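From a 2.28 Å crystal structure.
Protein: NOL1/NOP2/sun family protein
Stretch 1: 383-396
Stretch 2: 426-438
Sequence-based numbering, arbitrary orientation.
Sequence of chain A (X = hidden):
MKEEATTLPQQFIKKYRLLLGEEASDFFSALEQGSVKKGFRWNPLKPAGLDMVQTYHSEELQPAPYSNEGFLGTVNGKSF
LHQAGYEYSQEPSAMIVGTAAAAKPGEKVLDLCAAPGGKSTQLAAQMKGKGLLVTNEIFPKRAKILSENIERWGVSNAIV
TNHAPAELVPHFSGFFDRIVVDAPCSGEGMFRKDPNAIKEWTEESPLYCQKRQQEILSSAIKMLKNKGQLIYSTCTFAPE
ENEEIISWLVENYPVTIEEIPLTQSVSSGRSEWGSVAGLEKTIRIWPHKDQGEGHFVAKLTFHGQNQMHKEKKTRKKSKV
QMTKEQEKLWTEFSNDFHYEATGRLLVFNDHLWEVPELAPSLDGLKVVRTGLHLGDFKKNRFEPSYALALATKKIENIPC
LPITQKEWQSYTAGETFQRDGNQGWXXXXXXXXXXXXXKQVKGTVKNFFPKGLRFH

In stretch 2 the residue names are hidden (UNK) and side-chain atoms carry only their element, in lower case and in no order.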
# COMPACT_ATOMS: atom_id res chain seq x y z
N GLU A 383 4.92 -24.29 12.70
CA GLU A 383 6.04 -23.61 12.08
C GLU A 383 5.73 -22.12 11.90
O GLU A 383 4.74 -21.76 11.28
CB GLU A 383 6.38 -24.25 10.74
CG GLU A 383 6.79 -25.71 10.87
CD GLU A 383 7.38 -26.29 9.59
OE1 GLU A 383 7.17 -25.69 8.51
OE2 GLU A 383 8.04 -27.35 9.67
N PRO A 384 6.58 -21.26 12.47
CA PRO A 384 6.37 -19.81 12.42
C PRO A 384 6.52 -19.33 10.98
O PRO A 384 7.22 -19.98 10.18
CB PRO A 384 7.52 -19.26 13.28
CG PRO A 384 8.24 -20.45 13.84
CD PRO A 384 7.90 -21.62 13.00
N SER A 385 5.90 -18.21 10.64
CA SER A 385 5.87 -17.75 9.26
C SER A 385 6.85 -16.64 8.94
O SER A 385 7.36 -15.94 9.83
CB SER A 385 4.48 -17.24 8.93
OG SER A 385 4.23 -16.08 9.69
N TYR A 386 7.09 -16.47 7.64
CA TYR A 386 7.84 -15.36 7.10
C TYR A 386 7.18 -14.05 7.51
O TYR A 386 7.85 -13.10 7.91
CB TYR A 386 7.85 -15.50 5.58
CG TYR A 386 8.74 -14.53 4.82
CD1 TYR A 386 10.11 -14.48 5.07
CD2 TYR A 386 8.23 -13.72 3.82
CE1 TYR A 386 10.93 -13.63 4.36
CE2 TYR A 386 9.05 -12.87 3.11
CZ TYR A 386 10.40 -12.83 3.38
OH TYR A 386 11.23 -11.98 2.68
N ALA A 387 5.85 -14.01 7.44
CA ALA A 387 5.11 -12.80 7.79
C ALA A 387 5.43 -12.35 9.21
O ALA A 387 5.66 -11.16 9.47
CB ALA A 387 3.60 -13.00 7.61
N LEU A 388 5.42 -13.30 10.14
CA LEU A 388 5.65 -13.00 11.55
C LEU A 388 7.07 -12.46 11.74
O LEU A 388 7.27 -11.43 12.41
CB LEU A 388 5.42 -14.26 12.40
CG LEU A 388 5.76 -14.16 13.89
CD1 LEU A 388 5.09 -12.97 14.53
CD2 LEU A 388 5.37 -15.43 14.62
N ALA A 389 8.05 -13.13 11.15
CA ALA A 389 9.42 -12.63 11.15
C ALA A 389 9.49 -11.16 10.73
O ALA A 389 10.09 -10.34 11.42
CB ALA A 389 10.31 -13.49 10.24
N LEU A 390 8.86 -10.84 9.59
CA LEU A 390 8.92 -9.50 9.02
C LEU A 390 8.01 -8.46 9.69
O LEU A 390 8.09 -7.27 9.38
CB LEU A 390 8.63 -9.54 7.51
CG LEU A 390 9.91 -9.75 6.68
CD1 LEU A 390 10.63 -11.05 7.07
CD2 LEU A 390 9.62 -9.73 5.20
N ALA A 391 7.17 -8.90 10.64
CA ALA A 391 6.36 -7.98 11.45
C ALA A 391 6.94 -7.78 12.84
O ALA A 391 6.31 -7.17 13.70
CB ALA A 391 4.93 -8.48 11.55
N THR A 392 8.13 -8.31 13.08
CA THR A 392 8.75 -8.18 14.39
C THR A 392 9.18 -6.75 14.58
O THR A 392 9.83 -6.19 13.71
CB THR A 392 10.01 -9.07 14.54
OG1 THR A 392 9.67 -10.43 14.28
CG2 THR A 392 10.58 -8.95 15.94
N LYS A 393 8.84 -6.16 15.72
CA LYS A 393 9.28 -4.80 15.99
C LYS A 393 10.29 -4.71 17.13
O LYS A 393 11.09 -3.80 17.19
CB LYS A 393 8.07 -3.88 16.26
CG LYS A 393 6.75 -4.62 16.48
CD LYS A 393 5.57 -3.82 15.93
CE LYS A 393 4.24 -4.45 16.33
NZ LYS A 393 3.08 -3.64 15.85
N LYS A 394 10.25 -5.68 18.03
CA LYS A 394 11.00 -5.63 19.27
C LYS A 394 11.98 -6.79 19.29
O LYS A 394 11.64 -7.92 19.62
CB LYS A 394 10.04 -5.70 20.47
CG LYS A 394 9.17 -6.97 20.50
CD LYS A 394 8.21 -7.07 19.31
CE LYS A 394 7.96 -8.52 18.90
NZ LYS A 394 7.00 -8.64 17.75
N ILE A 395 13.20 -6.50 18.90
CA ILE A 395 14.18 -7.55 18.69
C ILE A 395 14.86 -8.01 20.00
O ILE A 395 15.41 -9.10 20.08
CB ILE A 395 15.18 -7.10 17.61
CG1 ILE A 395 14.83 -7.77 16.28
CG2 ILE A 395 16.60 -7.35 18.01
CD1 ILE A 395 15.76 -7.37 15.16
N GLU A 396 14.77 -7.19 21.03
CA GLU A 396 15.35 -7.53 22.34
C GLU A 396 14.60 -8.67 23.02
O GLU A 396 15.14 -9.32 23.91
CB GLU A 396 15.37 -6.31 23.27
CG GLU A 396 14.02 -5.63 23.46
CD GLU A 396 13.81 -4.47 22.49
OE1 GLU A 396 14.01 -4.64 21.26
OE2 GLU A 396 13.44 -3.37 22.96
N UNK A 426 14.58 -19.50 15.26
CA UNK A 426 15.30 -18.26 15.53
C UNK A 426 15.00 -17.24 14.46
O UNK A 426 14.85 -17.59 13.29
c UNK A 426 17.37 -19.13 14.33
c UNK A 426 17.16 -19.36 16.83
c UNK A 426 16.83 -18.50 15.62
N UNK A 427 14.88 -15.98 14.88
CA UNK A 427 14.74 -14.87 13.95
C UNK A 427 16.13 -14.51 13.44
O UNK A 427 16.98 -14.10 14.22
c UNK A 427 13.87 -12.43 13.76
c UNK A 427 14.12 -13.65 14.65
c UNK A 427 12.76 -12.72 12.74
c UNK A 427 13.56 -11.17 14.57
N UNK A 428 16.35 -14.66 12.14
CA UNK A 428 17.61 -14.21 11.54
C UNK A 428 17.62 -12.69 11.43
O UNK A 428 16.67 -12.10 10.94
c UNK A 428 18.38 -16.98 11.39
c UNK A 428 17.82 -14.86 10.17
c UNK A 428 18.10 -17.03 8.92
c UNK A 428 17.64 -16.38 10.21
N UNK A 429 18.68 -12.06 11.93
CA UNK A 429 18.76 -10.60 11.95
C UNK A 429 20.07 -10.12 11.33
O UNK A 429 21.15 -10.50 11.78
c UNK A 429 18.79 -8.52 13.38
c UNK A 429 17.25 -10.40 13.97
c UNK A 429 18.61 -10.03 13.38
N UNK A 430 19.96 -9.27 10.30
CA UNK A 430 21.12 -8.66 9.66
C UNK A 430 21.29 -7.25 10.20
O UNK A 430 20.51 -6.35 9.89
c UNK A 430 20.92 -8.63 8.14
c UNK A 430 21.53 -8.25 5.76
c UNK A 430 22.01 -8.10 7.20
c UNK A 430 23.33 -8.84 7.38
N UNK A 431 22.33 -7.07 11.01
CA UNK A 431 22.54 -5.82 11.73
C UNK A 431 21.35 -5.60 12.65
O UNK A 431 21.33 -6.11 13.78
c UNK A 431 22.76 -4.64 10.78
o UNK A 431 23.84 -2.51 10.83
c UNK A 431 23.22 -3.37 11.49
o UNK A 431 23.00 -3.23 12.72
N UNK A 432 20.34 -4.88 12.16
CA UNK A 432 19.11 -4.69 12.93
C UNK A 432 17.87 -5.12 12.15
O UNK A 432 16.73 -4.93 12.59
n UNK A 432 20.46 0.46 16.39
c UNK A 432 19.62 -1.43 15.00
c UNK A 432 18.98 -3.23 13.39
c UNK A 432 19.90 -2.85 14.54
c UNK A 432 20.68 -0.96 15.97
N UNK A 433 18.10 -5.71 10.98
CA UNK A 433 17.01 -6.06 10.08
C UNK A 433 16.61 -7.52 10.23
O UNK A 433 17.41 -8.42 9.95
c UNK A 433 16.25 -6.18 7.70
c UNK A 433 17.43 -5.89 8.62
c UNK A 433 17.98 -4.49 8.37
c UNK A 433 18.68 -4.37 7.03
N UNK A 434 15.35 -7.77 10.65
CA UNK A 434 14.82 -9.13 10.69
C UNK A 434 14.56 -9.60 9.26
O UNK A 434 13.76 -8.98 8.54
c UNK A 434 13.48 -8.98 11.45
c UNK A 434 14.43 -6.80 11.27
c UNK A 434 13.62 -7.69 12.21
N UNK A 435 15.22 -10.67 8.84
CA UNK A 435 15.08 -11.09 7.46
C UNK A 435 14.27 -12.36 7.27
O UNK A 435 13.99 -12.75 6.14
c UNK A 435 17.26 -12.36 7.41
c UNK A 435 16.44 -11.23 6.77
c UNK A 435 17.19 -9.92 6.87
N UNK A 436 13.88 -13.00 8.37
CA UNK A 436 13.16 -14.27 8.28
C UNK A 436 13.48 -15.26 9.40
O UNK A 436 14.33 -14.99 10.24
N UNK A 437 12.79 -16.40 9.41
CA UNK A 437 13.07 -17.45 10.38
C UNK A 437 14.09 -18.48 9.86
O UNK A 437 14.05 -18.88 8.70
c UNK A 437 9.67 -16.33 13.99
c UNK A 437 11.54 -17.59 13.20
c UNK A 437 10.86 -16.99 14.24
c UNK A 437 11.80 -18.20 10.78
c UNK A 437 11.05 -17.54 11.90
c UNK A 437 9.16 -16.28 12.70
c UNK A 437 9.85 -16.88 11.66
N UNK A 438 14.98 -18.90 10.75
CA UNK A 438 15.74 -20.11 10.56
C UNK A 438 15.39 -21.07 11.68
O UNK A 438 14.74 -20.68 12.66

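Position 426 carries three side-chain carbons, one bonded to CA and bearing the other two; this beta-branched pattern without oxygen is Val426, which lies beyond the reach of stretch 1. Position 427 has four carbons forked at the second, the leucine pattern. One terminal carbon lies 3.6 Å from Ala389 CB and the other 4.0 Å from both Thr392 CG2 and Ile395 CG1, so Leu427 spreads its two methyls over different neighbours. At 428 the same four-carbon fork recurs, but its CA-to-CB bond points away and no contact follows: Leu428. Position 429 again shows one carbon carrying two; one of these sits 3.6 Å from Ile395 CD1, and the residue is Val429. Position 430 has four carbons forked at the second: Leu430, out of reach of stretch 1.

Position 431 has two carbons, the second bearing two oxygens. Oxygen at both ends of the fork would suit a carboxylate, and the short chain makes it Asp431, exposed and without a partner on stretch 1. Four carbons in a row ending in nitrogen mark 432 as Lys432; its CA-to-CB bond points sideways and its chain ends farther from stretch 1, while its backbone O lies 3.7 Å from Ile395 CD1. Position 433 has four carbons forked at the first, with one arm two carbons long, hence Ile433, pointing away. Residues Leu430 to Ile433 form a type II' beta turn, closed by paired backbone hydrogen bonds: Leu430 N to Ile433 O and Ile433 N to Leu430 O, both 2.7 Å.

At 434 three carbons close a ring onto the backbone N, which only proline does. Its CB is 3.7 Å from Ala389 O, and the CG of Pro434 is 3.7 Å from Ile395 CD1. Position 435 has one carbon carrying two, Val435; the side chain points away, but its backbone O meets the edge of the Tyr386 ring, 3.6 Å from CE1. Position 436 has no side-chain atoms. Its phi/psi of 146/176° would jam a CB against the preceding carbonyl O, so Gly436 is required by its own backbone, and its CA lies 3.5 Å from Ala389 CB. At 437 one carbon leads to a six-carbon ring with no oxygen: Phe437. Pro384 CB stands over one ring face, 3.5 Å from CE1 of Phe437, while Ser385 O approaches the edge, 3.2 Å from Phe437 CD1. Position 438 lacks side-chain atoms and is Gly438; a CB there would be crowded by Leu428 CD2 at 3.2 Å.

The contact works by apolar packing, with no hydrogen bond between the stretches. Helix 386-390 and strand 433-438 run at 141°, their axes approaching to 6.8 Å; the closest pairing is Ala389 CA to Gly436 CA, 5.0 Å. Phe437 contributes the largest covered area, 102 Å², and Ile395 packs against the hairpin nearer its turn. Ser385 OG caps the helix by accepting from Leu388 N at 3.1 Å, and the whole contact buries 549 Å².

Stretch 2 (426-438) VLLVLDKIPVGFG
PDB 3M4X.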